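Local coordinates for Uly1 (Catenovulum maritimum, PDB 7DRQ), which is a calcium-binding ulvan lyase of polysaccharide lyase family 24, probably cleaving the green-algal polysaccharide ulvan by beta-elimination, at residues K22-A27 / Y40-A45; K254-N259 / F277-N282; K340-I345 / T365-N370; H360-T365 / Y378-Q383. All coordinates share one frame; numbering follows the deposited sequence.

Contact 1: residues K22-A27 / Y40-A45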
loop_
_atom_site.group_PDB
_atom_site.type_symbol
_atom_site.label_atom_id
_atom_site.label_comp_id
_atom_site.label_asym_id
_atom_site.label_seq_id
_atom_site.Cartn_x
_atom_site.Cartn_y
_atom_site.Cartn_z
ATOM N N LYS A 22 -17.143 10.093 -9.441
ATOM C CA LYS A 22 -18.362 10.341 -8.679
ATOM C C LYS A 22 -18.024 10.856 -7.287
ATOM O O LYS A 22 -17.058 10.404 -6.661
ATOM C CB LYS A 22 -19.210 9.071 -8.545
ATOM C CG LYS A 22 -19.747 8.524 -9.854
ATOM C CD LYS A 22 -20.729 9.479 -10.527
ATOM C CE LYS A 22 -21.230 8.884 -11.839
ATOM N NZ LYS A 22 -22.221 9.757 -12.523
ATOM N N SER A 23 -18.835 11.797 -6.801
ATOM C CA SER A 23 -18.768 12.199 -5.408
ATOM C C SER A 23 -19.145 11.020 -4.506
ATOM O O SER A 23 -19.712 10.018 -4.948
ATOM C CB SER A 23 -19.701 13.388 -5.157
ATOM O OG SER A 23 -21.037 12.950 -5.007
ATOM N N VAL A 24 -18.826 11.149 -3.224
ATOM C CA VAL A 24 -19.231 10.144 -2.246
ATOM C C VAL A 24 -20.755 10.107 -2.123
ATOM O O VAL A 24 -21.334 9.009 -2.118
ATOM C CB VAL A 24 -18.551 10.384 -0.891
ATOM C CG1 VAL A 24 -19.282 9.637 0.201
ATOM C CG2 VAL A 24 -17.090 9.950 -0.967
ATOM N N PRO A 25 -21.458 11.248 -2.021
ATOM C CA PRO A 25 -22.933 11.164 -2.007
ATOM C C PRO A 25 -23.520 10.594 -3.289
ATOM O O PRO A 25 -24.497 9.840 -3.228
ATOM C CB PRO A 25 -23.366 12.621 -1.770
ATOM C CG PRO A 25 -22.211 13.240 -1.066
ATOM C CD PRO A 25 -21.001 12.618 -1.710
ATOM N N GLN A 26 -22.966 10.944 -4.452
ATOM C CA GLN A 26 -23.381 10.309 -5.699
ATOM C C GLN A 26 -23.170 8.800 -5.638
ATOM O O GLN A 26 -24.082 8.015 -5.926
ATOM C CB GLN A 26 -22.588 10.893 -6.869
ATOM C CG GLN A 26 -23.252 12.013 -7.649
ATOM C CD GLN A 26 -22.348 12.537 -8.745
ATOM O OE1 GLN A 26 -21.128 12.651 -8.563
ATOM N NE2 GLN A 26 -22.932 12.847 -9.902
ATOM N N ALA A 27 -21.954 8.379 -5.276
ATOM C CA ALA A 27 -21.629 6.956 -5.263
ATOM C C ALA A 27 -22.545 6.197 -4.317
ATOM O O ALA A 27 -22.939 5.059 -4.596
ATOM C CB ALA A 27 -20.168 6.759 -4.865
ATOM N N TYR A 40 -16.310 5.731 -10.831
ATOM C CA TYR A 40 -15.376 5.489 -9.741
ATOM C C TYR A 40 -15.412 6.650 -8.755
ATOM O O TYR A 40 -15.736 7.785 -9.115
ATOM C CB TYR A 40 -13.954 5.273 -10.280
ATOM C CG TYR A 40 -13.411 6.431 -11.093
ATOM C CD1 TYR A 40 -13.640 6.510 -12.464
ATOM C CD2 TYR A 40 -12.677 7.448 -10.491
ATOM C CE1 TYR A 40 -13.143 7.569 -13.220
ATOM C CE2 TYR A 40 -12.176 8.512 -11.235
ATOM C CZ TYR A 40 -12.415 8.566 -12.598
ATOM O OH TYR A 40 -11.925 9.620 -13.342
ATOM N N ALA A 41 -15.067 6.351 -7.508
ATOM C CA ALA A 41 -15.144 7.327 -6.429
ATOM C C ALA A 41 -13.806 7.985 -6.125
ATOM O O ALA A 41 -13.778 9.125 -5.639
ATOM C CB ALA A 41 -15.683 6.661 -5.158
ATOM N N TYR A 42 -12.698 7.312 -6.418
ATOM C CA TYR A 42 -11.396 7.887 -6.111
ATOM C C TYR A 42 -10.511 7.862 -7.345
ATOM O O TYR A 42 -10.601 8.765 -8.184
ATOM C CB TYR A 42 -10.787 7.146 -4.921
ATOM C CG TYR A 42 -11.666 7.298 -3.700
ATOM C CD1 TYR A 42 -11.662 8.474 -2.969
ATOM C CD2 TYR A 42 -12.546 6.287 -3.321
ATOM C CE1 TYR A 42 -12.485 8.633 -1.870
ATOM C CE2 TYR A 42 -13.368 6.430 -2.215
ATOM C CZ TYR A 42 -13.333 7.607 -1.495
ATOM O OH TYR A 42 -14.150 7.757 -0.394
ATOM N N GLY A 43 -9.672 6.824 -7.491
ATOM C CA GLY A 43 -8.887 6.668 -8.698
ATOM C C GLY A 43 -9.594 5.791 -9.712
ATOM O O GLY A 43 -10.565 5.111 -9.412
ATOM N N ASN A 44 -9.110 5.825 -10.952
ATOM C CA ASN A 44 -9.735 5.010 -11.985
ATOM C C ASN A 44 -8.986 3.709 -12.256
ATOM O O ASN A 44 -9.450 2.909 -13.068
ATOM C CB ASN A 44 -9.902 5.819 -13.286
ATOM C CG ASN A 44 -8.590 6.304 -13.871
ATOM O OD1 ASN A 44 -7.510 5.879 -13.464
ATOM N ND2 ASN A 44 -8.682 7.194 -14.864
ATOM N N ALA A 45 -7.876 3.454 -11.561
ATOM C CA ALA A 45 -7.003 2.317 -11.871
ATOM C C ALA A 45 -6.771 1.500 -10.603
ATOM O O ALA A 45 -5.979 1.892 -9.736
ATOM C CB ALA A 45 -5.687 2.797 -12.478
HETATM O O HOH W 1 -15.606 10.687 -4.412
#
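V24 and Y42 are brought together by their first torsions: in V24, CG1 stands anti to the backbone N (chi1 162°), which leaves CG2 as the branch facing across, while Y42 CG lies anti to its own carbonyl carbon (chi1 -61°). V24 CG2 then comes to 3.7 Å from Y42 OH, so a methyl group meets the phenol end of the tyrosine. Outside the pair, F98 touches V24 and the ring of H108 meets that of Y42 edge-to-face.

Beside this touch, the backbones are tied around K22. K22 N donates to Y40 O at 2.7 Å, and K22 CB packs 3.7 Å from that same Y40 O before its chain bends at chi2 and leads away. One water donates to both K22 O and A41 O, bridging two acceptors that cannot bond each other; A41 O also accepts from K21 NZ. Deeper in, A27 CB and A41 CB approach to 4.5 Å, and both methyls also rest on V104.

V24 and A27 lie in the first turn of helix 24-29, capped by S23. Q26 N donates to S23 OG at 2.8 Å (164°), and in return S23 N donates to Q26 OE1 at 3.0 Å, in the carbonyl plane on a lone pair. This reciprocal pair is the capping box of a helix N-terminus, here docked against the loop that follows strand 39-40.

Contact 2: residues K254-N259 / F277-N282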
loop_
_atom_site.group_PDB
_atom_site.type_symbol
_atom_site.label_atom_id
_atom_site.label_comp_id
_atom_site.label_asym_id
_atom_site.label_seq_id
_atom_site.Cartn_x
_atom_site.Cartn_y
_atom_site.Cartn_z
ATOM N N LYS A 254 -6.509 10.579 25.924
ATOM C CA LYS A 254 -5.418 9.772 26.448
ATOM C C LYS A 254 -4.114 10.547 26.551
ATOM O O LYS A 254 -3.071 9.947 26.830
ATOM C CB LYS A 254 -5.240 8.516 25.583
ATOM C CG LYS A 254 -6.517 7.703 25.492
ATOM C CD LYS A 254 -6.358 6.418 24.694
ATOM C CE LYS A 254 -7.669 5.657 24.675
ATOM N NZ LYS A 254 -7.724 4.626 23.615
ATOM N N GLY A 255 -4.143 11.860 26.336
ATOM C CA GLY A 255 -2.949 12.661 26.502
ATOM C C GLY A 255 -2.701 13.691 25.415
ATOM O O GLY A 255 -1.937 14.634 25.629
ATOM N N GLU A 256 -3.323 13.526 24.252
ATOM C CA GLU A 256 -3.178 14.488 23.164
ATOM C C GLU A 256 -4.282 15.544 23.245
ATOM O O GLU A 256 -5.303 15.353 23.904
ATOM C CB GLU A 256 -3.214 13.766 21.810
ATOM C CG GLU A 256 -2.911 14.640 20.555
ATOM C CD GLU A 256 -1.594 15.398 20.637
ATOM O OE1 GLU A 256 -1.512 16.395 21.390
ATOM O OE2 GLU A 256 -0.639 15.004 19.942
ATOM N N ILE A 257 -4.067 16.676 22.561
ATOM C CA ILE A 257 -5.060 17.746 22.629
ATOM C C ILE A 257 -6.373 17.349 21.962
ATOM O O ILE A 257 -7.421 17.925 22.280
ATOM C CB ILE A 257 -4.527 19.048 22.006
ATOM C CG1 ILE A 257 -4.141 18.825 20.541
ATOM C CG2 ILE A 257 -3.354 19.584 22.800
ATOM C CD1 ILE A 257 -3.958 20.107 19.754
ATOM N N LYS A 258 -6.348 16.350 21.083
ATOM C CA LYS A 258 -7.466 16.016 20.212
ATOM C C LYS A 258 -7.166 14.662 19.588
ATOM O O LYS A 258 -6.008 14.248 19.510
ATOM C CB LYS A 258 -7.651 17.088 19.122
ATOM C CG LYS A 258 -8.836 16.916 18.183
ATOM C CD LYS A 258 -8.691 17.868 17.021
ATOM C CE LYS A 258 -9.897 17.863 16.075
ATOM N NZ LYS A 258 -10.288 16.520 15.608
ATOM N N ASN A 259 -8.219 13.978 19.146
ATOM C CA ASN A 259 -8.029 12.800 18.311
ATOM C C ASN A 259 -7.275 13.174 17.037
ATOM O O ASN A 259 -7.317 14.314 16.581
ATOM C CB ASN A 259 -9.379 12.188 17.936
ATOM C CG ASN A 259 -10.097 11.559 19.120
ATOM O OD1 ASN A 259 -9.524 11.367 20.200
ATOM N ND2 ASN A 259 -11.368 11.244 18.918
ATOM N N PHE A 277 5.242 8.637 8.761
ATOM C CA PHE A 277 3.854 9.036 8.571
ATOM C C PHE A 277 3.710 10.543 8.704
ATOM O O PHE A 277 4.608 11.242 9.179
ATOM C CB PHE A 277 2.919 8.312 9.567
ATOM C CG PHE A 277 3.173 8.639 11.012
ATOM C CD1 PHE A 277 4.080 7.893 11.754
ATOM C CD2 PHE A 277 2.468 9.664 11.648
ATOM C CE1 PHE A 277 4.308 8.176 13.096
ATOM C CE2 PHE A 277 2.688 9.954 13.004
ATOM C CZ PHE A 277 3.604 9.202 13.724
ATOM N N GLN A 278 2.561 11.031 8.241
ATOM C CA GLN A 278 2.081 12.371 8.533
ATOM C C GLN A 278 0.765 12.262 9.295
ATOM O O GLN A 278 0.134 11.208 9.339
ATOM C CB GLN A 278 1.923 13.196 7.237
ATOM C CG GLN A 278 3.220 13.178 6.423
ATOM C CD GLN A 278 3.231 14.153 5.256
ATOM O OE1 GLN A 278 2.693 13.868 4.181
ATOM N NE2 GLN A 278 3.855 15.309 5.459
ATOM N N ARG A 279 0.355 13.363 9.909
ATOM C CA ARG A 279 -0.764 13.361 10.839
ATOM C C ARG A 279 -1.893 14.214 10.269
ATOM O O ARG A 279 -1.640 15.241 9.640
ATOM C CB ARG A 279 -0.317 13.896 12.210
ATOM C CG ARG A 279 -1.466 14.374 13.104
ATOM C CD ARG A 279 -0.961 14.917 14.451
ATOM N NE ARG A 279 -0.160 16.126 14.282
ATOM C CZ ARG A 279 0.677 16.603 15.206
ATOM N NH1 ARG A 279 0.793 15.977 16.367
ATOM N NH2 ARG A 279 1.354 17.730 14.985
ATOM N N ARG A 280 -3.141 13.784 10.452
ATOM C CA ARG A 280 -4.274 14.651 10.172
ATOM C C ARG A 280 -4.948 14.954 11.498
ATOM O O ARG A 280 -5.466 14.045 12.153
ATOM C CB ARG A 280 -5.283 14.042 9.192
ATOM C CG ARG A 280 -6.400 15.044 8.836
ATOM C CD ARG A 280 -7.399 14.496 7.806
ATOM N NE ARG A 280 -6.771 14.160 6.529
ATOM C CZ ARG A 280 -7.432 13.719 5.462
ATOM N NH1 ARG A 280 -8.751 13.596 5.499
ATOM N NH2 ARG A 280 -6.773 13.412 4.346
ATOM N N PHE A 281 -4.969 16.189 11.892
ATOM C CA PHE A 281 -5.564 16.577 13.145
ATOM C C PHE A 281 -6.999 17.089 13.004
ATOM O O PHE A 281 -7.690 17.110 13.937
ATOM C CB PHE A 281 -4.772 17.742 13.775
ATOM C CG PHE A 281 -4.041 17.427 15.031
ATOM C CD1 PHE A 281 -4.603 16.720 16.027
ATOM C CD2 PHE A 281 -2.772 17.929 15.241
ATOM C CE1 PHE A 281 -3.922 16.446 17.172
ATOM C CE2 PHE A 281 -2.088 17.683 16.410
ATOM C CZ PHE A 281 -2.681 16.929 17.387
ATOM N N ASN A 282 -7.361 17.556 11.833
ATOM C CA ASN A 282 -8.685 18.127 11.613
ATOM C C ASN A 282 -8.962 19.279 12.561
ATOM O O ASN A 282 -10.105 19.500 12.967
ATOM C CB ASN A 282 -9.778 17.073 11.732
ATOM C CG ASN A 282 -9.529 15.884 10.824
ATOM O OD1 ASN A 282 -9.716 15.969 9.604
ATOM N ND2 ASN A 282 -9.102 14.776 11.418
HETATM O O HOH W 2 -0.560 13.714 17.712
HETATM O O HOH W 3 1.948 15.796 19.213
HETATM O O HOH W 4 -9.096 14.486 14.277
#
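E256 reaches the rim of the F281 ring: its CG lies in the ring plane at the edge, 3.9 Å from F281 CZ. CG stands anti to the backbone N (chi1 -173°) and the bend at chi2 sets CD by the ring rim; OE2 faces R279. Direct pairing is long, E256 OE2 to R279 NH1 being 4.0 Å, but two waters donate to that oxygen and accept from that nitrogen. E256 OE1 takes I257 N at 2.8 Å on its anti lone pair.

I257 crosses the phenylalanine at about a right angle, CG1 lying 4.0 Å from F281 CZ. K258 runs extended to a bend at chi4, and its NZ makes a weak 3.1 Å bond to F281 O. NZ also donates to a water that accepts from N282 ND2, which donates to S223 O too. N259 closes the run with its O 3.7 Å from F281 CD1.

F281 CE2 sits 3.1 Å above the R279 guanidinium plane, over its centre, and D291 pairs with R279 NH2 in a salt bridge. The loop 254-259 packs on the residues that leave strand 272-280, before the calcium ligands L283, D285 and F287; strands 261-269 and 290-298 pair with that strand.

Contact 3: residues K340-I345 / T365-N370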
loop_
_atom_site.group_PDB
_atom_site.type_symbol
_atom_site.label_atom_id
_atom_site.label_comp_id
_atom_site.label_asym_id
_atom_site.label_seq_id
_atom_site.Cartn_x
_atom_site.Cartn_y
_atom_site.Cartn_z
ATOM N N LYS A 340 -6.607 29.866 6.680
ATOM C CA LYS A 340 -7.229 28.555 6.818
ATOM C C LYS A 340 -7.014 27.727 5.565
ATOM O O LYS A 340 -7.193 28.213 4.444
ATOM C CB LYS A 340 -8.716 28.686 7.115
ATOM C CG LYS A 340 -8.979 29.215 8.477
ATOM C CD LYS A 340 -8.462 28.274 9.555
ATOM C CE LYS A 340 -8.564 28.941 10.896
ATOM N NZ LYS A 340 -9.988 29.332 11.114
ATOM N N ASP A 341 -6.597 26.484 5.773
ATOM C CA ASP A 341 -6.424 25.477 4.728
ATOM C C ASP A 341 -5.366 25.840 3.689
ATOM O O ASP A 341 -5.261 25.153 2.670
ATOM C CB ASP A 341 -7.753 25.182 4.024
ATOM C CG ASP A 341 -8.775 24.568 4.955
ATOM O OD1 ASP A 341 -8.371 24.076 6.027
ATOM O OD2 ASP A 341 -9.975 24.579 4.612
ATOM N N GLN A 342 -4.547 26.870 3.930
ATOM C CA GLN A 342 -3.594 27.317 2.906
ATOM C C GLN A 342 -2.443 26.335 2.682
ATOM O O GLN A 342 -1.820 26.372 1.618
ATOM C CB GLN A 342 -3.020 28.694 3.262
ATOM C CG GLN A 342 -2.502 29.482 2.040
ATOM C CD GLN A 342 -2.076 30.905 2.375
ATOM O OE1 GLN A 342 -2.410 31.433 3.432
ATOM N NE2 GLN A 342 -1.325 31.532 1.464
ATOM N N VAL A 343 -2.129 25.480 3.654
ATOM C CA VAL A 343 -1.141 24.417 3.480
ATOM C C VAL A 343 -1.905 23.122 3.260
ATOM O O VAL A 343 -2.578 22.626 4.174
ATOM C CB VAL A 343 -0.202 24.287 4.682
ATOM C CG1 VAL A 343 0.861 23.187 4.412
ATOM C CG2 VAL A 343 0.453 25.614 5.020
ATOM N N SER A 344 -1.788 22.554 2.061
ATOM C CA SER A 344 -2.561 21.384 1.681
ATOM C C SER A 344 -1.579 20.237 1.470
ATOM O O SER A 344 -0.799 20.247 0.511
ATOM C CB SER A 344 -3.395 21.649 0.426
ATOM O OG SER A 344 -4.078 20.477 0.013
ATOM N N ILE A 345 -1.597 19.279 2.394
ATOM C CA ILE A 345 -0.779 18.076 2.321
ATOM C C ILE A 345 -1.740 16.903 2.224
ATOM O O ILE A 345 -2.411 16.564 3.208
ATOM C CB ILE A 345 0.144 17.933 3.537
ATOM C CG1 ILE A 345 1.088 19.137 3.638
ATOM C CG2 ILE A 345 0.919 16.618 3.470
ATOM C CD1 ILE A 345 1.774 19.225 4.999
ATOM N N THR A 365 4.122 19.353 -0.445
ATOM C CA THR A 365 3.422 20.342 0.367
ATOM C C THR A 365 2.904 21.426 -0.565
ATOM O O THR A 365 3.700 22.135 -1.189
ATOM C CB THR A 365 4.362 20.922 1.425
ATOM O OG1 THR A 365 4.856 19.855 2.248
ATOM C CG2 THR A 365 3.632 21.964 2.316
ATOM N N ASN A 366 1.584 21.562 -0.663
ATOM C CA ASN A 366 0.984 22.467 -1.638
ATOM C C ASN A 366 0.438 23.718 -0.963
ATOM O O ASN A 366 -0.088 23.654 0.153
ATOM C CB ASN A 366 -0.144 21.779 -2.404
ATOM C CG ASN A 366 0.324 20.536 -3.119
ATOM O OD1 ASN A 366 1.396 20.528 -3.726
ATOM N ND2 ASN A 366 -0.463 19.472 -3.040
ATOM N N GLU A 367 0.545 24.849 -1.656
ATOM C CA GLU A 367 -0.126 26.069 -1.223
ATOM C C GLU A 367 -1.517 26.117 -1.841
ATOM O O GLU A 367 -1.671 25.936 -3.053
ATOM C CB GLU A 367 0.669 27.316 -1.612
ATOM C CG GLU A 367 0.057 28.592 -0.994
ATOM C CD GLU A 367 0.935 29.813 -1.150
ATOM O OE1 GLU A 367 1.964 29.707 -1.837
ATOM O OE2 GLU A 367 0.594 30.878 -0.578
ATOM N N TRP A 368 -2.524 26.387 -1.012
ATOM C CA TRP A 368 -3.928 26.227 -1.382
ATOM C C TRP A 368 -4.631 27.563 -1.165
ATOM O O TRP A 368 -4.868 27.961 -0.021
ATOM C CB TRP A 368 -4.544 25.106 -0.540
ATOM C CG TRP A 368 -5.998 24.809 -0.747
ATOM C CD1 TRP A 368 -7.045 25.288 -0.007
ATOM C CD2 TRP A 368 -6.566 23.918 -1.711
ATOM N NE1 TRP A 368 -8.228 24.770 -0.472
ATOM C CE2 TRP A 368 -7.964 23.926 -1.516
ATOM C CE3 TRP A 368 -6.033 23.131 -2.737
ATOM C CZ2 TRP A 368 -8.834 23.183 -2.307
ATOM C CZ3 TRP A 368 -6.898 22.388 -3.519
ATOM C CH2 TRP A 368 -8.283 22.416 -3.299
ATOM N N VAL A 369 -4.950 28.260 -2.263
ATOM C CA VAL A 369 -5.524 29.606 -2.222
ATOM C C VAL A 369 -6.723 29.665 -3.162
ATOM O O VAL A 369 -6.628 29.250 -4.325
ATOM C CB VAL A 369 -4.490 30.684 -2.611
ATOM C CG1 VAL A 369 -5.166 32.039 -2.774
ATOM C CG2 VAL A 369 -3.390 30.766 -1.561
ATOM N N ASN A 370 -7.830 30.213 -2.664
ATOM C CA ASN A 370 -9.134 30.163 -3.326
ATOM C C ASN A 370 -9.386 28.796 -3.952
ATOM O O ASN A 370 -9.674 28.662 -5.149
ATOM C CB ASN A 370 -9.293 31.269 -4.369
ATOM C CG ASN A 370 -10.727 31.384 -4.844
ATOM O OD1 ASN A 370 -11.640 30.927 -4.159
ATOM N ND2 ASN A 370 -10.934 31.956 -6.026
HETATM O O HOH W 5 -6.848 28.750 1.646
HETATM O O HOH W 6 -3.088 18.982 -1.881
#
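Q342 O is gripped twice by the opposite strand: W368 N donates to it at 2.7 Å, and the CA-H of E367 adds a weaker contact, with E367 CA 3.3 Å from Q342 O. From there the strands run antiparallel, S344 and N366 forming a hydrogen-bonded pair whose S344 N to N366 O bond is nearly straight (177°), and V343 and E367 a non-hydrogen-bonded one.

The Q342 side chain, CG anti to the backbone N, extends alongside E367, both pointing the same way. Q342 NE2 donates to E367 OE2 at 2.9 Å, on the anti lone pair, with amide and carboxylate planes 29° apart and a noticeably bent N-H...O angle of 137°. On its way, Q342 CG passes 3.9 Å from V369 CG2, and OE1 takes A339 N. An alanine here would probably leave the E367 carboxylate without its amide partner and open a gap beside V369.

On the face of S344 and N366, S344 CB packs 3.8 Å from W368 CB. S344 OG binds R288 NH1 and shares a water with N366 ND2, while N366 OD1 takes Q364 NE2. The indole CD1 of W368 comes 3.2 Å from D341 O. Near the other end, T365 CG2 meets V343 CG1 at 3.7 Å and flanks I345 CG1.

Polar ends are thus met on both faces: the amide of Q342 would temper the charge of E367, and R288, held by S344 OG and by a cation-pi contact with the W368 ring, places a positive charge on the S344-N366 face.

Contact 4: residues H360-T365 / Y378-Q383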
loop_
_atom_site.group_PDB
_atom_site.type_symbol
_atom_site.label_atom_id
_atom_site.label_comp_id
_atom_site.label_asym_id
_atom_site.label_seq_id
_atom_site.Cartn_x
_atom_site.Cartn_y
_atom_site.Cartn_z
ATOM N N HIS A 360 15.809 8.652 4.858
ATOM C CA HIS A 360 15.315 9.514 3.791
ATOM C C HIS A 360 13.800 9.598 3.866
ATOM O O HIS A 360 13.134 8.565 3.974
ATOM C CB HIS A 360 15.728 8.974 2.415
ATOM C CG HIS A 360 17.200 9.030 2.174
ATOM N ND1 HIS A 360 17.811 10.105 1.569
ATOM C CD2 HIS A 360 18.187 8.159 2.483
ATOM C CE1 HIS A 360 19.113 9.899 1.521
ATOM N NE2 HIS A 360 19.367 8.718 2.055
ATOM N N LEU A 361 13.258 10.818 3.795
ATOM C CA LEU A 361 11.816 11.046 3.730
ATOM C C LEU A 361 11.508 12.127 2.707
ATOM O O LEU A 361 12.218 13.131 2.618
ATOM C CB LEU A 361 11.225 11.486 5.077
ATOM C CG LEU A 361 11.655 10.664 6.296
ATOM C CD1 LEU A 361 12.822 11.325 7.039
ATOM C CD2 LEU A 361 10.469 10.460 7.222
ATOM N N ILE A 362 10.417 11.939 1.965
ATOM C CA ILE A 362 10.003 12.903 0.956
ATOM C C ILE A 362 8.546 13.280 1.196
ATOM O O ILE A 362 7.778 12.536 1.811
ATOM C CB ILE A 362 10.192 12.368 -0.478
ATOM C CG1 ILE A 362 9.344 11.121 -0.710
ATOM C CG2 ILE A 362 11.668 12.079 -0.741
ATOM C CD1 ILE A 362 9.292 10.703 -2.173
ATOM N N GLY A 363 8.180 14.459 0.701
ATOM C CA GLY A 363 6.826 14.957 0.856
ATOM C C GLY A 363 6.480 15.925 -0.254
ATOM O O GLY A 363 7.358 16.483 -0.921
ATOM N N GLN A 364 5.179 16.116 -0.444
ATOM C CA GLN A 364 4.654 17.159 -1.316
ATOM C C GLN A 364 3.775 18.074 -0.476
ATOM O O GLN A 364 2.801 17.622 0.135
ATOM C CB GLN A 364 3.855 16.595 -2.486
ATOM C CG GLN A 364 3.434 17.699 -3.451
ATOM C CD GLN A 364 2.566 17.212 -4.588
ATOM O OE1 GLN A 364 2.540 16.018 -4.905
ATOM N NE2 GLN A 364 1.857 18.142 -5.227
ATOM N N THR A 365 4.122 19.353 -0.445
ATOM C CA THR A 365 3.422 20.342 0.367
ATOM C C THR A 365 2.904 21.426 -0.565
ATOM O O THR A 365 3.700 22.135 -1.189
ATOM C CB THR A 365 4.362 20.922 1.425
ATOM O OG1 THR A 365 4.856 19.855 2.248
ATOM C CG2 THR A 365 3.632 21.964 2.316
ATOM N N TYR A 378 8.145 20.182 -3.207
ATOM C CA TYR A 378 8.601 18.826 -2.919
ATOM C C TYR A 378 9.796 18.894 -1.980
ATOM O O TYR A 378 10.708 19.694 -2.197
ATOM C CB TYR A 378 8.957 18.088 -4.214
ATOM C CG TYR A 378 7.790 18.031 -5.171
ATOM C CD1 TYR A 378 6.872 16.989 -5.113
ATOM C CD2 TYR A 378 7.591 19.036 -6.119
ATOM C CE1 TYR A 378 5.793 16.944 -5.973
ATOM C CE2 TYR A 378 6.519 18.995 -6.980
ATOM C CZ TYR A 378 5.627 17.951 -6.907
ATOM O OH TYR A 378 4.559 17.916 -7.773
ATOM N N SER A 379 9.791 18.072 -0.929
ATOM C CA SER A 379 10.872 18.104 0.049
ATOM C C SER A 379 11.555 16.748 0.142
ATOM O O SER A 379 10.941 15.700 -0.064
ATOM C CB SER A 379 10.392 18.516 1.462
ATOM O OG SER A 379 9.313 17.706 1.907
ATOM N N HIS A 380 12.847 16.802 0.447
ATOM C CA HIS A 380 13.663 15.630 0.715
ATOM C C HIS A 380 14.369 15.875 2.035
ATOM O O HIS A 380 15.147 16.825 2.157
ATOM C CB HIS A 380 14.668 15.401 -0.411
ATOM C CG HIS A 380 15.523 14.186 -0.239
ATOM N ND1 HIS A 380 16.610 13.935 -1.050
ATOM C CD2 HIS A 380 15.458 13.153 0.640
ATOM C CE1 HIS A 380 17.177 12.797 -0.682
ATOM N NE2 HIS A 380 16.495 12.301 0.338
ATOM N N THR A 381 14.090 15.032 3.020
ATOM C CA THR A 381 14.705 15.127 4.338
ATOM C C THR A 381 15.596 13.911 4.529
ATOM O O THR A 381 15.155 12.784 4.294
ATOM C CB THR A 381 13.638 15.180 5.430
ATOM O OG1 THR A 381 12.868 16.377 5.282
ATOM C CG2 THR A 381 14.279 15.160 6.815
ATOM N N TYR A 382 16.854 14.120 4.915
ATOM C CA TYR A 382 17.730 12.960 4.950
ATOM C C TYR A 382 18.810 13.118 6.007
ATOM O O TYR A 382 19.208 14.230 6.372
ATOM C CB TYR A 382 18.353 12.665 3.580
ATOM C CG TYR A 382 19.172 13.786 2.992
ATOM C CD1 TYR A 382 18.562 14.825 2.291
ATOM C CD2 TYR A 382 20.562 13.806 3.131
ATOM C CE1 TYR A 382 19.309 15.863 1.742
ATOM C CE2 TYR A 382 21.322 14.834 2.586
ATOM C CZ TYR A 382 20.687 15.858 1.890
ATOM O OH TYR A 382 21.429 16.883 1.347
ATOM N N GLN A 383 19.254 11.973 6.511
ATOM C CA GLN A 383 20.261 11.911 7.566
ATOM C C GLN A 383 21.245 10.819 7.167
ATOM O O GLN A 383 20.876 9.642 7.100
ATOM C CB GLN A 383 19.623 11.623 8.920
ATOM C CG GLN A 383 20.610 11.707 10.080
ATOM C CD GLN A 383 20.051 11.162 11.386
ATOM O OE1 GLN A 383 19.367 10.144 11.403
ATOM N NE2 GLN A 383 20.363 11.838 12.491
HETATM O O HOH W 7 10.907 15.866 3.254
HETATM O O HOH W 8 7.055 18.994 0.948
#
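Q364 lies alongside the Y378 ring, both side chains pointing the same way, with CG and CD each 3.5 Å from Y378 CE1 and the amide plane turned 41° from the ring. CG stands anti to the backbone N and the chain runs extended beyond it; NE2 donates to N366 OD1. An alanine here would probably uncover the flank of the tyrosine ring and leave N366 OD1 without this amide donor.

Strands 359-369 and 372-383 form an antiparallel beta hairpin, with L361-T381 and G363-S379 as hydrogen-bonded pairs. On the face of Q364, H360 ND1 and H380 NE2 share a nearly straight hydrogen bond of 2.8 Å (172°), rim to rim. Y382 CD1 sits 3.7 Å above the H380 plane, over its centre, completing an aromatic cluster. H360 NE2 also bonds G427 N, and H380 ND1 bonds N429 OD1.

On the other face, a CB on G363 would come within 3.4 Å of S379 OG.

With both nitrogens of each imidazole engaged, neither ring could readily flip without breaking bonds; the S379 and T365 hydroxyls share one water, while T381 OG1 is met by T392 OG1 and a second water, also bound by S379 OG and L361 O.

In the fold
Along the chain, contacts 1 and 2 each close before the next opens, whereas the segments of contacts 3 and 4 alternate. Contacts 3 and 4 share T365 and strand 359-369, which pairs with strand 343-344 in one and strand 372-383 in the other, so a single antiparallel sheet carries both; their centres are about 18 Å apart. Contact 2 belongs to the preceding sheet, yet its Q278 OE1 touches I345 CG2 of contact 3 at 3.3 Å, and a calcium site lies close to both. Contact 1 stands apart, its centre about 23 to 30 Å from the others. Successive small antiparallel sheets of this kind are consistent with the beta-propeller clan of its BNR family.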